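LpxE (Aquifex aeolicus, PDB 6EBU) is a PAP2-superfamily protein, probably a membrane phosphatase that removes the 1-phosphate of lipid A in the bacterial envelope. Local coordinates at residues A111-I116 with F133-L138. The protein carries 1 engineered substitution. Sequence-based numbering, arbitrary orientation.
With BOG (octyl beta-D-glucopyranoside), chain D.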
loop_
_atom_site.group_PDB
_atom_site.type_symbol
_atom_site.label_atom_id
_atom_site.label_comp_id
_atom_site.label_asym_id
_atom_site.label_seq_id
_atom_site.Cartn_x
_atom_site.Cartn_y
_atom_site.Cartn_z
ATOM N N ALA A 111 1.681 -2.149 -1.024
ATOM C CA ALA A 111 2.152 -3.240 -1.872
ATOM C C ALA A 111 0.997 -4.131 -2.321
ATOM O O ALA A 111 0.904 -4.499 -3.498
ATOM C CB ALA A 111 3.214 -4.054 -1.130
ATOM N N MET A 112 0.103 -4.487 -1.394
ATOM C CA MET A 112 -1.050 -5.309 -1.754
ATOM C C MET A 112 -1.967 -4.575 -2.725
ATOM O O MET A 112 -2.440 -5.159 -3.708
ATOM C CB MET A 112 -1.821 -5.716 -0.495
ATOM C CG MET A 112 -2.996 -6.651 -0.759
ATOM S SD MET A 112 -4.296 -6.564 0.495
ATOM C CE MET A 112 -5.091 -5.021 0.055
ATOM N N ALA A 113 -2.225 -3.290 -2.468
ATOM C CA ALA A 113 -3.128 -2.529 -3.325
ATOM C C ALA A 113 -2.578 -2.405 -4.740
ATOM O O ALA A 113 -3.324 -2.536 -5.717
ATOM C CB ALA A 113 -3.384 -1.148 -2.720
ATOM N N PHE A 114 -1.273 -2.164 -4.875
ATOM C CA PHE A 114 -0.676 -2.102 -6.204
ATOM C C PHE A 114 -0.535 -3.485 -6.825
ATOM O O PHE A 114 -0.532 -3.608 -8.054
ATOM C CB PHE A 114 0.682 -1.397 -6.145
ATOM C CG PHE A 114 0.583 0.100 -6.242
ATOM C CD1 PHE A 114 0.356 0.866 -5.109
ATOM C CD2 PHE A 114 0.693 0.738 -7.466
ATOM C CE1 PHE A 114 0.253 2.244 -5.195
ATOM C CE2 PHE A 114 0.592 2.116 -7.560
ATOM C CZ PHE A 114 0.371 2.869 -6.423
ATOM N N THR A 115 -0.427 -4.528 -6.001
ATOM C CA THR A 115 -0.479 -5.891 -6.521
ATOM C C THR A 115 -1.855 -6.195 -7.098
ATOM O O THR A 115 -1.974 -6.769 -8.189
ATOM C CB THR A 115 -0.139 -6.891 -5.416
ATOM O OG1 THR A 115 1.136 -6.570 -4.849
ATOM C CG2 THR A 115 -0.101 -8.289 -5.971
ATOM N N ILE A 116 -2.907 -5.823 -6.370
ATOM C CA ILE A 116 -4.267 -5.998 -6.867
ATOM C C ILE A 116 -4.461 -5.218 -8.161
ATOM O O ILE A 116 -4.959 -5.750 -9.160
ATOM C CB ILE A 116 -5.282 -5.570 -5.790
ATOM C CG1 ILE A 116 -5.213 -6.516 -4.590
ATOM C CG2 ILE A 116 -6.690 -5.504 -6.369
ATOM C CD1 ILE A 116 -5.986 -6.033 -3.379
ATOM N N PHE A 133 -5.913 1.736 -10.310
ATOM C CA PHE A 133 -4.684 2.428 -9.948
ATOM C C PHE A 133 -4.936 3.722 -9.187
ATOM O O PHE A 133 -4.041 4.183 -8.472
ATOM C CB PHE A 133 -3.840 2.684 -11.195
ATOM C CG PHE A 133 -2.968 1.521 -11.562
ATOM C CD1 PHE A 133 -1.760 1.316 -10.916
ATOM C CD2 PHE A 133 -3.372 0.611 -12.523
ATOM C CE1 PHE A 133 -0.960 0.237 -11.235
ATOM C CE2 PHE A 133 -2.576 -0.471 -12.847
ATOM C CZ PHE A 133 -1.369 -0.659 -12.201
ATOM N N LEU A 134 -6.128 4.311 -9.308
ATOM C CA LEU A 134 -6.505 5.370 -8.378
ATOM C C LEU A 134 -6.718 4.807 -6.980
ATOM O O LEU A 134 -6.344 5.438 -5.983
ATOM C CB LEU A 134 -7.765 6.088 -8.858
ATOM C CG LEU A 134 -8.210 7.226 -7.934
ATOM C CD1 LEU A 134 -7.284 8.428 -8.077
ATOM C CD2 LEU A 134 -9.658 7.614 -8.188
ATOM N N TYR A 135 -7.321 3.620 -6.889
ATOM C CA TYR A 135 -7.484 2.966 -5.596
ATOM C C TYR A 135 -6.129 2.689 -4.955
ATOM O O TYR A 135 -5.916 2.980 -3.773
ATOM C CB TYR A 135 -8.288 1.675 -5.770
ATOM C CG TYR A 135 -7.885 0.557 -4.839
ATOM C CD1 TYR A 135 -8.318 0.535 -3.523
ATOM C CD2 TYR A 135 -7.071 -0.480 -5.280
ATOM C CE1 TYR A 135 -7.951 -0.486 -2.667
ATOM C CE2 TYR A 135 -6.698 -1.504 -4.433
ATOM C CZ TYR A 135 -7.140 -1.502 -3.127
ATOM O OH TYR A 135 -6.769 -2.521 -2.279
ATOM N N ALA A 136 -5.190 2.145 -5.735
ATOM C CA ALA A 136 -3.851 1.884 -5.213
ATOM C C ALA A 136 -3.163 3.171 -4.780
ATOM O O ALA A 136 -2.483 3.203 -3.747
ATOM C CB ALA A 136 -3.010 1.156 -6.262
ATOM N N PHE A 137 -3.325 4.246 -5.555
ATOM C CA PHE A 137 -2.710 5.517 -5.188
ATOM C C PHE A 137 -3.290 6.052 -3.886
ATOM O O PHE A 137 -2.552 6.545 -3.024
ATOM C CB PHE A 137 -2.890 6.536 -6.314
ATOM C CG PHE A 137 -2.684 7.960 -5.879
ATOM C CD1 PHE A 137 -1.408 8.494 -5.793
ATOM C CD2 PHE A 137 -3.765 8.763 -5.547
ATOM C CE1 PHE A 137 -1.212 9.804 -5.385
ATOM C CE2 PHE A 137 -3.576 10.071 -5.139
ATOM C CZ PHE A 137 -2.298 10.592 -5.058
ATOM N N LEU A 138 -4.613 5.965 -3.726
ATOM C CA LEU A 138 -5.250 6.487 -2.522
ATOM C C LEU A 138 -4.837 5.706 -1.281
ATOM O O LEU A 138 -4.721 6.289 -0.198
ATOM C CB LEU A 138 -6.771 6.472 -2.681
ATOM C CG LEU A 138 -7.353 7.541 -3.611
ATOM C CD1 LEU A 138 -8.857 7.378 -3.748
ATOM C CD2 LEU A 138 -7.003 8.937 -3.114
HETATM O O1 BOG D . 5.644 4.377 -7.961
HETATM C "C1'" BOG D . 4.367 4.982 -7.761
HETATM C "C2'" BOG D . 4.179 5.304 -6.262
HETATM C "C3'" BOG D . 2.713 5.770 -5.993
HETATM C "C4'" BOG D . 2.513 5.965 -4.465
HETATM C "C5'" BOG D . 1.363 6.960 -4.212
HETATM C "C6'" BOG D . 1.603 7.701 -2.881
HETATM C "C7'" BOG D . 1.540 9.207 -3.120
HETATM C "C8'" BOG D . 1.432 9.937 -1.781
#
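Ala136 sets its methyl over one face of the Phe114 ring, a CH-pi contact in which CB stands 3.5 Å from the ring centroid and only 9° off the normal. Three neighbours approach the same ring obliquely: CE1 of Phe133, 4.1 Å from CD2 of Phe114, the backbone N of Phe137, and C3' of an octyl glucoside, 3.8 Å from CZ of Phe114. The Phe114 and Phe133 side chains cross at about a right angle. A chi1 of -86° sets CG of Phe114 anti to its carbonyl carbon, beside the backbone N. The ring reaches across to helix 126-145, where CE1 of Phe114 comes within 3.2 Å of Ala136 O.

In this all-helical PAP2 fold the two segments belong to consecutive helices, 108-121 and 126-145, which form an antiparallel hairpin with local axes 8.4 Å apart at 175°. Such closeness rests on small residues at the interface: Ala113 and Ala136 each turn their methyl toward the opposite helix, their CB atoms 4.2 Å apart. Beyond the hairpin, Ala158 and Ile162 of helix 151-170 also touch Phe114. An alanine in place of Phe114 would probably leave the Ala136 methyl without its aromatic cover and open a gap toward the detergent chain.

Tyr135 reaches across in the reverse direction, and its CE2 lies 3.7 Å from CB of Ala113. Its OH, which hydrogen-bonds to Leu40 O, also touches CE of Met112 and CD1 of Ile116. The detergent's alkyl chain continues past Phe137, whose CD1 is 3.5 Å from C5'.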